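Local atomic coordinates of arylsulfatase (Pseudoalteromonas sp. MB47, PDB entry 7AJ0), a protein that probably removes sulfate groups from the algal polysaccharide fucoidan, acting as an exo-type, calcium-bearing sulfatase that assembles into a hexamer. Residues Leu62-Asp66 with Gly337-Trp341; Ala75-Pro79 with Pro286-Arg292; Ile237-Gln242 with Tyr276-Tyr281; Ser267-Ile271 with Ala294-Val298. Numbering follows the deposited sequence.

Interaction 1: residues Leu62-Asp66 with Gly337-Trp341; sequences LGWGD and GYSPW
Two irregular loops can be locked together by one carboxylate and close backbone approaches, as 62-66 with 337-341 illustrates. Leu62 turns its CB away, and the chain enters a type I beta turn from Gly63 to Asp66, closed by Asp66 N to Gly63 O at 3.1 Å. Gly63 lies nearest Ser339 (CA atoms 4.7 Å apart), and its CA makes a CA-H...O contact of 3.2 Å with Tyr338 O; a CB would collide with that oxygen. Tyr338 (phi/psi -130/138) and Ser339 (-142/140) are extended. In the sulfatase domain this turn follows central strand 53-59, with Gly63 about 10 Å from the bound calcium ion. Trp64 (chi1 t) lays CE3 3.7 Å from Pro340 CG and receives Trp341 NE1 over one face, 3.2 Å from Trp64 CG, the five-membered rings inclined at 56°. Gly65 lets its O approach the edge of Tyr338, 3.4 Å from CD2. Asp66 (chi1 -89°) accepts Tyr338 N at OD1 (3.1 Å) and OD2 (3.2 Å), and OD2 also takes Gly63 N at 2.7 Å.

Interaction 2: residues Ala75-Pro79 with Pro286-Arg292; sequences AIGAP and PAAMPVR
Arg292, Gly77 and Pro286 bury the most surface here, and together they show how the lead-in to a helix can grip an irregular loop through main-chain oxygens. Arg292 stands in the first turn of helix 290-311, for which Met289 is the N-cap residue; just ahead of it Ala288, at phi/psi 62/47, turns the chain. With chi1 and chi2 both m and chi3 t, the Arg292 side chain reaches the loop so that NE donates to Ile76 O at 3.1 Å, Ile76 CD1 lies over one face of the guanidinium, and CD packs 3.7 Å from Ala78 CB (CA atoms of Ala78 and Arg292 5.5 Å apart). The other guanidinium nitrogens look further: NH1 bonds Ser336 O and NH2 bonds Asn471 O of the second subunit, whose Met472 packs on Ala287 and Arg292.

Gly77 adopts phi/psi of 71/36 and sits opposite Ala287, their CA atoms 4.5 Å apart; an ideal CB would come within 2.7 Å of Ala287 CB, so both conformation and crowding suit glycine. Its O accepts Ala287 N at 3.2 Å. Pro286 lies beside this bond: its CD is 3.5 Å from Gly77 O and 3.7 Å from Pro79 CD.

The contact thus joins the loop between strand 53-59 and helix 81-88 to the start of helix 290-311.

Interaction 3: residues Ile237-Gln242 with Tyr276-Tyr281; sequences ISMIDQ and YPAPKY
This is a partly buried, mainly van der Waals and water-mediated contact between the junction of two successive helices and a proline-rich loop, on the flank of the sulfatase domain. Helix 234-238 gives way to helix 240-258 at Met239, the N-cap of the latter, and the loop connecting strand 262-267 to helix 290-311 lies across that joint. Ser238 and Ala278 have the nearest CA atoms, 4.8 Å apart.

Ser238 CA makes a CA-H...O contact of 3.3 Å with Tyr276 O, and Ser238 CB lies 3.5 Å from Pro277 O. Ser238 OG hydrogen-bonds Glu235 O. Met239, m at all three chi angles, curls its SD to 4.1 Å from Pro279 CD and 4.3 Å from Ala278 CB. After Ala278 the loop closes a 3-10 turn, Tyr281 N to Ala278 O at 2.8 Å. Gln242 (chi1 and chi2 m) sets CG 4.0 Å from Ala278 CB and NE2 at the edge of the Tyr281 ring, 3.8 Å from CE2.

Water 2 donates to Ile237 O (2.6 Å) and Tyr276 O (2.9 Å); water 3 joins Gln242 NE2 (2.9 Å) to Tyr281 OH (2.7 Å). The sole direct hydrogen bond across, Lys280 NZ to Gln242 OE1 at 3.5 Å, is weak. Glu297 of helix 290-311 accepts Gln242 NE2 at OE2, the strongest polar partner of Gln242, and Ala278 N at OE1. Polar cohesion therefore rests largely on solvent and on this shared carboxylate.

Interaction 4: residues Ser267-Ile271 with Ala294-Val298; sequences SFSKI and AMVEV
Residues 267-271 leave strand 262-267 as an irregular chain, extended at Phe268 and Lys270 but turned at Ser269, with a cis peptide bond between Lys270 and Ile271, and pass alongside one turn of helix 290-311, where Val298 N bonds Ala294 O at 2.9 Å. The closest CA atoms, of Ile271 and Ala294, are 6.4 Å apart, so side chains fill the gap.

Phe268 (chi1 m) offers a ring face to Val298, whose CG1 stands 4.0 Å from the ring centroid in a CH-pi contact. Lys270 (chi1 m, chi2 t, chi3 t, chi4 p) runs its aliphatic part over the helix: CB is 3.7 Å from Val298 CG2, CD 3.7 Å from Ala294 CB and CE 3.4 Å from Glu297 OE1. Its NZ lies 4.1 Å from Glu297 OE2, beyond a salt bridge; water 4 spans them, 3.1 Å from Lys270 NZ and 2.7 Å from Glu297 OE2. Asp241 supplies the salt bridge to Lys270, and Gln242 pairs with Glu297. Ile271 (chi1 p) places CG2 4.2 Å from Ala294 CB and 4.3 Å from Met295 SD.

Such packing, a helix covering the loop after a central strand, belongs to the alpha/beta core of the alkaline phosphatase clan; Lys270 and Ile271 share backbone hydrogen bonds with the calcium ligand Asp60, and the Ile271 side chain lies about 8 Å from the ion.

The four contacts illustrate how chemistry follows position in one domain. Interactions 1 and 4 are buried, with centres about 14 Å from the chain centre, and meet where Leu62 CD1 packs 3.3 Å from Met295 SD; yet interaction 4 has no direct hydrogen bond across it, whereas in interaction 1 the Asp66 carboxylate accepts Tyr338 N. Interaction 2, further out but still buried, shares helix 290-311 with interaction 4 and, like interaction 1, touches the second subunit. Interaction 3 is only partly buried and more hydrated. It touches interaction 4 through Glu297, whose OE2 is 2.7 Å from Gln242 NE2 and OE1 2.9 Å from Ala278 N, probable hydrogen bonds both.

Interaction 1: residues Leu62-Asp66 with Gly337-Trp341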
loop_
_atom_site.group_PDB
_atom_site.type_symbol
_atom_site.label_atom_id
_atom_site.label_comp_id
_atom_site.label_asym_id
_atom_site.label_seq_id
_atom_site.Cartn_x
_atom_site.Cartn_y
_atom_site.Cartn_z
ATOM N N LEU A 62 18.413 -0.777 23.519
ATOM C CA LEU A 62 17.990 0.540 23.971
ATOM C C LEU A 62 17.942 1.498 22.788
ATOM O O LEU A 62 18.918 1.625 22.042
ATOM C CB LEU A 62 18.945 1.073 25.039
ATOM C CG LEU A 62 18.543 2.389 25.706
ATOM C CD1 LEU A 62 17.409 2.150 26.693
ATOM C CD2 LEU A 62 19.734 3.043 26.393
ATOM N N GLY A 63 16.808 2.177 22.624
ATOM C CA GLY A 63 16.651 3.090 21.516
ATOM C C GLY A 63 17.351 4.420 21.733
ATOM O O GLY A 63 17.625 4.839 22.858
ATOM N N TRP A 64 17.628 5.091 20.611
ATOM C CA TRP A 64 18.312 6.380 20.650
ATOM C C TRP A 64 17.612 7.365 21.573
ATOM O O TRP A 64 18.266 8.161 22.257
ATOM C CB TRP A 64 18.391 6.952 19.233
ATOM C CG TRP A 64 19.262 8.161 19.074
ATOM C CD1 TRP A 64 20.581 8.175 18.727
ATOM C CD2 TRP A 64 18.872 9.532 19.223
ATOM N NE1 TRP A 64 21.039 9.467 18.658
ATOM C CE2 TRP A 64 20.009 10.319 18.959
ATOM C CE3 TRP A 64 17.676 10.170 19.559
ATOM C CZ2 TRP A 64 19.985 11.709 19.019
ATOM C CZ3 TRP A 64 17.654 11.551 19.620
ATOM C CH2 TRP A 64 18.801 12.305 19.351
ATOM N N GLY A 65 16.286 7.329 21.612
ATOM C CA GLY A 65 15.512 8.283 22.372
ATOM C C GLY A 65 14.979 7.799 23.700
ATOM O O GLY A 65 14.148 8.492 24.298
ATOM N N ASP A 66 15.424 6.640 24.191
ATOM C CA ASP A 66 14.893 6.146 25.461
ATOM C C ASP A 66 15.270 7.051 26.627
ATOM O O ASP A 66 14.381 7.397 27.426
ATOM C CB ASP A 66 15.352 4.704 25.694
ATOM C CG ASP A 66 14.393 3.681 25.098
ATOM O OD1 ASP A 66 13.175 3.792 25.350
ATOM O OD2 ASP A 66 14.853 2.768 24.378
ATOM N N GLY A 337 11.735 -0.820 23.527
ATOM C CA GLY A 337 12.205 0.530 23.726
ATOM C C GLY A 337 11.660 1.461 22.656
ATOM O O GLY A 337 10.821 1.102 21.828
ATOM N N TYR A 338 12.170 2.689 22.677
ATOM C CA TYR A 338 11.672 3.747 21.814
ATOM C C TYR A 338 12.818 4.438 21.096
ATOM O O TYR A 338 13.861 4.720 21.694
ATOM C CB TYR A 338 10.881 4.788 22.617
ATOM C CG TYR A 338 10.836 6.142 21.954
ATOM C CD1 TYR A 338 10.050 6.357 20.831
ATOM C CD2 TYR A 338 11.580 7.205 22.447
ATOM C CE1 TYR A 338 10.005 7.591 20.217
ATOM C CE2 TYR A 338 11.540 8.446 21.841
ATOM C CZ TYR A 338 10.751 8.633 20.725
ATOM O OH TYR A 338 10.708 9.864 20.114
ATOM N N SER A 339 12.612 4.715 19.808
ATOM C CA SER A 339 13.539 5.509 19.027
ATOM C C SER A 339 12.758 6.401 18.075
ATOM O O SER A 339 11.757 5.960 17.489
ATOM C CB SER A 339 14.509 4.638 18.220
ATOM O OG SER A 339 15.303 5.448 17.370
ATOM N N PRO A 340 13.186 7.654 17.892
ATOM C CA PRO A 340 12.483 8.536 16.951
ATOM C C PRO A 340 12.740 8.197 15.493
ATOM O O PRO A 340 11.991 8.674 14.629
ATOM C CB PRO A 340 13.033 9.925 17.299
ATOM C CG PRO A 340 14.409 9.650 17.806
ATOM C CD PRO A 340 14.332 8.330 18.535
ATOM N N TRP A 341 13.753 7.391 15.194
ATOM C CA TRP A 341 14.147 7.151 13.818
ATOM C C TRP A 341 13.342 6.007 13.206
ATOM O O TRP A 341 12.614 5.284 13.886
ATOM C CB TRP A 341 15.638 6.832 13.729
ATOM C CG TRP A 341 16.506 7.676 14.605
ATOM C CD1 TRP A 341 17.504 7.238 15.424
ATOM C CD2 TRP A 341 16.458 9.099 14.755
ATOM N NE1 TRP A 341 18.085 8.299 16.072
ATOM C CE2 TRP A 341 17.461 9.454 15.681
ATOM C CE3 TRP A 341 15.667 10.108 14.199
ATOM C CZ2 TRP A 341 17.694 10.772 16.061
ATOM C CZ3 TRP A 341 15.901 11.418 14.580
ATOM C CH2 TRP A 341 16.906 11.738 15.501
HETATM O O HOH W 1 17.540 3.859 17.419
#

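Interaction 2: residues Ala75-Pro79 with Pro286-Arg292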
loop_
_atom_site.group_PDB
_atom_site.type_symbol
_atom_site.label_atom_id
_atom_site.label_comp_id
_atom_site.label_asym_id
_atom_site.label_seq_id
_atom_site.Cartn_x
_atom_site.Cartn_y
_atom_site.Cartn_z
ATOM N N ALA A 75 8.934 11.739 28.886
ATOM C CA ALA A 75 8.021 11.834 27.754
ATOM C C ALA A 75 7.398 10.491 27.395
ATOM O O ALA A 75 6.334 10.467 26.768
ATOM C CB ALA A 75 8.754 12.408 26.540
ATOM N N ILE A 76 8.032 9.379 27.769
ATOM C CA ILE A 76 7.512 8.046 27.499
ATOM C C ILE A 76 7.261 7.273 28.795
ATOM O O ILE A 76 7.236 6.047 28.796
ATOM C CB ILE A 76 8.447 7.257 26.561
ATOM C CG1 ILE A 76 9.869 7.210 27.124
ATOM C CG2 ILE A 76 8.451 7.870 25.170
ATOM C CD1 ILE A 76 10.798 6.288 26.358
ATOM N N GLY A 77 7.091 7.983 29.903
ATOM C CA GLY A 77 6.739 7.343 31.157
ATOM C C GLY A 77 7.837 6.529 31.804
ATOM O O GLY A 77 7.551 5.486 32.408
ATOM N N ALA A 78 9.088 6.980 31.706
ATOM C CA ALA A 78 10.185 6.299 32.384
ATOM C C ALA A 78 11.381 7.227 32.569
ATOM O O ALA A 78 12.363 7.130 31.822
ATOM C CB ALA A 78 10.608 5.049 31.604
ATOM N N PRO A 79 11.342 8.124 33.555
ATOM C CA PRO A 79 12.483 9.019 33.781
ATOM C C PRO A 79 13.780 8.247 33.981
ATOM O O PRO A 79 13.795 7.142 34.524
ATOM C CB PRO A 79 12.094 9.786 35.054
ATOM C CG PRO A 79 10.610 9.698 35.120
ATOM C CD PRO A 79 10.232 8.381 34.495
ATOM N N PRO A 286 6.119 5.694 35.798
ATOM C CA PRO A 286 4.752 6.203 35.590
ATOM C C PRO A 286 3.976 5.408 34.557
ATOM O O PRO A 286 2.757 5.251 34.693
ATOM C CB PRO A 286 4.979 7.654 35.138
ATOM C CG PRO A 286 6.317 8.021 35.691
ATOM C CD PRO A 286 7.137 6.755 35.668
ATOM N N ALA A 287 4.649 4.892 33.524
ATOM C CA ALA A 287 3.960 4.089 32.521
ATOM C C ALA A 287 3.456 2.775 33.102
ATOM O O ALA A 287 2.415 2.268 32.669
ATOM C CB ALA A 287 4.891 3.814 31.339
ATOM N N ALA A 288 4.179 2.208 34.069
ATOM C CA ALA A 288 3.770 0.979 34.746
ATOM C C ALA A 288 3.675 -0.186 33.763
ATOM O O ALA A 288 2.699 -0.941 33.745
ATOM C CB ALA A 288 2.444 1.179 35.487
ATOM N N MET A 289 4.701 -0.324 32.932
ATOM C CA MET A 289 4.830 -1.432 31.998
ATOM C C MET A 289 6.192 -2.080 32.186
ATOM O O MET A 289 7.160 -1.402 32.543
ATOM C CB MET A 289 4.671 -0.961 30.548
ATOM C CG MET A 289 3.243 -0.597 30.175
ATOM S SD MET A 289 2.167 -2.036 29.993
ATOM C CE MET A 289 2.718 -2.696 28.419
ATOM N N PRO A 290 6.295 -3.393 31.959
ATOM C CA PRO A 290 7.567 -4.081 32.239
ATOM C C PRO A 290 8.792 -3.428 31.620
ATOM O O PRO A 290 9.815 -3.291 32.302
ATOM C CB PRO A 290 7.325 -5.489 31.671
ATOM C CG PRO A 290 5.857 -5.688 31.810
ATOM C CD PRO A 290 5.233 -4.335 31.554
ATOM N N VAL A 291 8.725 -3.011 30.354
ATOM C CA VAL A 291 9.921 -2.494 29.698
ATOM C C VAL A 291 10.301 -1.124 30.246
ATOM O O VAL A 291 11.482 -0.755 30.246
ATOM C CB VAL A 291 9.715 -2.449 28.172
ATOM C CG1 VAL A 291 8.760 -1.331 27.796
ATOM C CG2 VAL A 291 11.049 -2.284 27.462
ATOM N N ARG A 292 9.325 -0.344 30.711
ATOM C CA ARG A 292 9.641 0.952 31.303
ATOM C C ARG A 292 10.122 0.798 32.742
ATOM O O ARG A 292 11.048 1.498 33.170
ATOM C CB ARG A 292 8.422 1.872 31.250
ATOM C CG ARG A 292 7.910 2.156 29.849
ATOM C CD ARG A 292 8.870 3.017 29.029
ATOM N NE ARG A 292 8.277 3.364 27.738
ATOM C CZ ARG A 292 8.588 2.793 26.574
ATOM N NH1 ARG A 292 9.514 1.845 26.504
ATOM N NH2 ARG A 292 7.973 3.187 25.470
#

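Interaction 3: residues Ile237-Gln242 with Tyr276-Tyr281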
loop_
_atom_site.group_PDB
_atom_site.type_symbol
_atom_site.label_atom_id
_atom_site.label_comp_id
_atom_site.label_asym_id
_atom_site.label_seq_id
_atom_site.Cartn_x
_atom_site.Cartn_y
_atom_site.Cartn_z
ATOM N N ILE A 237 14.730 -15.079 37.525
ATOM C CA ILE A 237 15.218 -14.222 36.455
ATOM C C ILE A 237 14.899 -12.756 36.713
ATOM O O ILE A 237 15.525 -11.877 36.112
ATOM C CB ILE A 237 14.642 -14.665 35.096
ATOM C CG1 ILE A 237 15.520 -14.136 33.958
ATOM C CG2 ILE A 237 13.210 -14.172 34.922
ATOM C CD1 ILE A 237 15.202 -14.731 32.609
ATOM N N SER A 238 13.941 -12.462 37.595
ATOM C CA SER A 238 13.627 -11.070 37.894
ATOM C C SER A 238 14.763 -10.378 38.638
ATOM O O SER A 238 14.843 -9.145 38.613
ATOM C CB SER A 238 12.337 -10.979 38.711
ATOM O OG SER A 238 12.542 -11.388 40.051
ATOM N N MET A 239 15.641 -11.140 39.284
ATOM C CA MET A 239 16.785 -10.593 40.001
ATOM C C MET A 239 18.047 -10.545 39.152
ATOM O O MET A 239 19.109 -10.180 39.668
ATOM C CB MET A 239 17.060 -11.435 41.255
ATOM C CG MET A 239 15.878 -11.554 42.197
ATOM S SD MET A 239 15.360 -9.964 42.874
ATOM C CE MET A 239 16.869 -9.412 43.667
ATOM N N ILE A 240 17.949 -10.880 37.865
ATOM C CA ILE A 240 19.143 -11.103 37.052
ATOM C C ILE A 240 20.040 -9.872 37.047
ATOM O O ILE A 240 21.261 -9.981 37.209
ATOM C CB ILE A 240 18.729 -11.528 35.629
ATOM C CG1 ILE A 240 19.922 -12.100 34.864
ATOM C CG2 ILE A 240 18.127 -10.354 34.858
ATOM C CD1 ILE A 240 19.532 -12.749 33.550
ATOM N N ASP A 241 19.461 -8.683 36.877
ATOM C CA ASP A 241 20.271 -7.472 36.806
ATOM C C ASP A 241 20.703 -6.968 38.177
ATOM O O ASP A 241 21.653 -6.181 38.259
ATOM C CB ASP A 241 19.511 -6.375 36.057
ATOM C CG ASP A 241 19.769 -6.411 34.560
ATOM O OD1 ASP A 241 20.936 -6.216 34.157
ATOM O OD2 ASP A 241 18.816 -6.655 33.787
ATOM N N GLN A 242 20.033 -7.398 39.248
ATOM C CA GLN A 242 20.534 -7.118 40.589
ATOM C C GLN A 242 21.750 -7.981 40.901
ATOM O O GLN A 242 22.695 -7.527 41.559
ATOM C CB GLN A 242 19.435 -7.355 41.625
ATOM C CG GLN A 242 18.201 -6.488 41.440
ATOM C CD GLN A 242 18.495 -5.008 41.588
ATOM O OE1 GLN A 242 18.986 -4.560 42.624
ATOM N NE2 GLN A 242 18.199 -4.240 40.543
ATOM N N TYR A 276 11.613 -8.661 32.856
ATOM C CA TYR A 276 11.086 -8.972 34.184
ATOM C C TYR A 276 11.919 -8.222 35.213
ATOM O O TYR A 276 12.927 -8.740 35.714
ATOM C CB TYR A 276 11.088 -10.476 34.439
ATOM C CG TYR A 276 9.913 -11.169 33.796
ATOM C CD1 TYR A 276 8.705 -11.283 34.467
ATOM C CD2 TYR A 276 10.004 -11.688 32.514
ATOM C CE1 TYR A 276 7.624 -11.904 33.884
ATOM C CE2 TYR A 276 8.926 -12.311 31.921
ATOM C CZ TYR A 276 7.738 -12.417 32.610
ATOM O OH TYR A 276 6.661 -13.036 32.025
ATOM N N PRO A 277 11.534 -6.991 35.544
ATOM C CA PRO A 277 12.291 -6.226 36.540
ATOM C C PRO A 277 12.178 -6.840 37.926
ATOM O O PRO A 277 11.316 -7.676 38.203
ATOM C CB PRO A 277 11.641 -4.835 36.501
ATOM C CG PRO A 277 10.880 -4.788 35.217
ATOM C CD PRO A 277 10.442 -6.197 34.950
ATOM N N ALA A 278 13.072 -6.404 38.808
ATOM C CA ALA A 278 13.011 -6.851 40.190
ATOM C C ALA A 278 11.687 -6.412 40.813
ATOM O O ALA A 278 11.122 -5.384 40.427
ATOM C CB ALA A 278 14.183 -6.288 40.987
ATOM N N PRO A 279 11.162 -7.185 41.771
ATOM C CA PRO A 279 9.892 -6.796 42.415
ATOM C C PRO A 279 9.858 -5.361 42.913
ATOM O O PRO A 279 8.805 -4.715 42.850
ATOM C CB PRO A 279 9.779 -7.799 43.574
ATOM C CG PRO A 279 10.494 -9.015 43.077
ATOM C CD PRO A 279 11.635 -8.509 42.224
ATOM N N LYS A 280 10.984 -4.850 43.413
ATOM C CA LYS A 280 11.058 -3.454 43.829
ATOM C C LYS A 280 10.486 -2.509 42.779
ATOM O O LYS A 280 9.876 -1.489 43.118
ATOM C CB LYS A 280 12.516 -3.075 44.108
ATOM C CG LYS A 280 13.028 -3.427 45.485
ATOM C CD LYS A 280 14.545 -3.647 45.486
ATOM C CE LYS A 280 15.290 -2.654 44.596
ATOM N NZ LYS A 280 16.772 -2.841 44.679
ATOM N N TYR A 281 10.684 -2.824 41.500
ATOM C CA TYR A 281 10.423 -1.885 40.419
ATOM C C TYR A 281 9.089 -2.108 39.723
ATOM O O TYR A 281 8.816 -1.449 38.713
ATOM C CB TYR A 281 11.555 -1.953 39.390
ATOM C CG TYR A 281 12.892 -1.543 39.952
ATOM C CD1 TYR A 281 13.153 -0.218 40.264
ATOM C CD2 TYR A 281 13.892 -2.479 40.173
ATOM C CE1 TYR A 281 14.370 0.166 40.781
ATOM C CE2 TYR A 281 15.113 -2.106 40.690
ATOM C CZ TYR A 281 15.346 -0.782 40.991
ATOM O OH TYR A 281 16.561 -0.405 41.505
HETATM O O HOH W 2 14.756 -10.369 34.169
HETATM O O HOH W 3 18.983 -1.565 41.421
#

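Interaction 4: residues Ser267-Ile271 with Ala294-Val298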
loop_
_atom_site.group_PDB
_atom_site.type_symbol
_atom_site.label_atom_id
_atom_site.label_comp_id
_atom_site.label_asym_id
_atom_site.label_seq_id
_atom_site.Cartn_x
_atom_site.Cartn_y
_atom_site.Cartn_z
ATOM N N SER A 267 27.239 -5.460 30.994
ATOM C CA SER A 267 26.318 -5.712 29.888
ATOM C C SER A 267 24.959 -6.093 30.466
ATOM O O SER A 267 24.685 -7.263 30.730
ATOM C CB SER A 267 26.890 -6.811 28.980
ATOM O OG SER A 267 25.982 -7.177 27.957
ATOM N N PHE A 268 24.105 -5.088 30.656
ATOM C CA PHE A 268 22.769 -5.337 31.173
ATOM C C PHE A 268 22.067 -6.407 30.347
ATOM O O PHE A 268 22.243 -6.493 29.127
ATOM C CB PHE A 268 21.916 -4.065 31.138
ATOM C CG PHE A 268 22.394 -2.971 32.040
ATOM C CD1 PHE A 268 21.972 -2.907 33.355
ATOM C CD2 PHE A 268 23.238 -1.984 31.564
ATOM C CE1 PHE A 268 22.399 -1.893 34.183
ATOM C CE2 PHE A 268 23.669 -0.967 32.389
ATOM C CZ PHE A 268 23.246 -0.921 33.699
ATOM N N SER A 269 21.253 -7.224 31.018
ATOM C CA SER A 269 20.309 -8.063 30.291
ATOM C C SER A 269 19.154 -7.227 29.752
ATOM O O SER A 269 18.663 -7.469 28.644
ATOM C CB SER A 269 19.778 -9.177 31.188
ATOM O OG SER A 269 18.757 -9.904 30.525
ATOM N N LYS A 270 18.704 -6.244 30.522
ATOM C CA LYS A 270 17.666 -5.335 30.052
ATOM C C LYS A 270 18.207 -4.469 28.918
ATOM O O LYS A 270 19.407 -4.196 28.847
ATOM C CB LYS A 270 17.170 -4.469 31.205
ATOM C CG LYS A 270 16.354 -5.236 32.228
ATOM C CD LYS A 270 16.371 -4.556 33.587
ATOM C CE LYS A 270 15.522 -5.325 34.593
ATOM N NZ LYS A 270 15.963 -6.742 34.749
ATOM N N ILE A 271 17.315 -4.026 28.018
ATOM C CA ILE A 271 15.880 -4.243 28.089
ATOM C C ILE A 271 15.414 -5.266 27.050
ATOM O O ILE A 271 14.382 -5.086 26.401
ATOM C CB ILE A 271 15.111 -2.911 27.882
ATOM C CG1 ILE A 271 15.501 -2.268 26.545
ATOM C CG2 ILE A 271 15.392 -1.949 29.024
ATOM C CD1 ILE A 271 14.639 -1.086 26.169
ATOM N N ALA A 294 11.773 -1.688 33.689
ATOM C CA ALA A 294 13.144 -2.140 33.488
ATOM C C ALA A 294 14.074 -0.972 33.201
ATOM O O ALA A 294 15.243 -0.993 33.603
ATOM C CB ALA A 294 13.203 -3.150 32.342
ATOM N N MET A 295 13.575 0.055 32.511
ATOM C CA MET A 295 14.404 1.223 32.230
ATOM C C MET A 295 14.738 1.970 33.516
ATOM O O MET A 295 15.846 2.496 33.665
ATOM C CB MET A 295 13.689 2.134 31.230
ATOM C CG MET A 295 14.609 3.101 30.491
ATOM S SD MET A 295 16.022 2.280 29.721
ATOM C CE MET A 295 17.310 3.495 29.988
ATOM N N VAL A 296 13.798 2.018 34.462
ATOM C CA VAL A 296 14.078 2.641 35.751
ATOM C C VAL A 296 15.112 1.829 36.522
ATOM O O VAL A 296 15.986 2.388 37.194
ATOM C CB VAL A 296 12.775 2.813 36.552
ATOM C CG1 VAL A 296 13.069 3.274 37.967
ATOM C CG2 VAL A 296 11.852 3.805 35.850
ATOM N N GLU A 297 15.033 0.497 36.438
ATOM C CA GLU A 297 16.027 -0.342 37.099
ATOM C C GLU A 297 17.415 -0.113 36.512
ATOM O O GLU A 297 18.397 0.011 37.252
ATOM C CB GLU A 297 15.629 -1.816 36.988
ATOM C CG GLU A 297 16.659 -2.787 37.562
ATOM C CD GLU A 297 16.062 -4.142 37.926
ATOM O OE1 GLU A 297 14.829 -4.305 37.807
ATOM O OE2 GLU A 297 16.826 -5.046 38.332
ATOM N N VAL A 298 17.519 -0.051 35.183
ATOM C CA VAL A 298 18.814 0.185 34.550
ATOM C C VAL A 298 19.392 1.521 34.997
ATOM O O VAL A 298 20.601 1.649 35.223
ATOM C CB VAL A 298 18.680 0.117 33.017
ATOM C CG1 VAL A 298 19.908 0.717 32.349
ATOM C CG2 VAL A 298 18.469 -1.320 32.568
HETATM O O HOH W 4 16.697 -7.625 37.635
#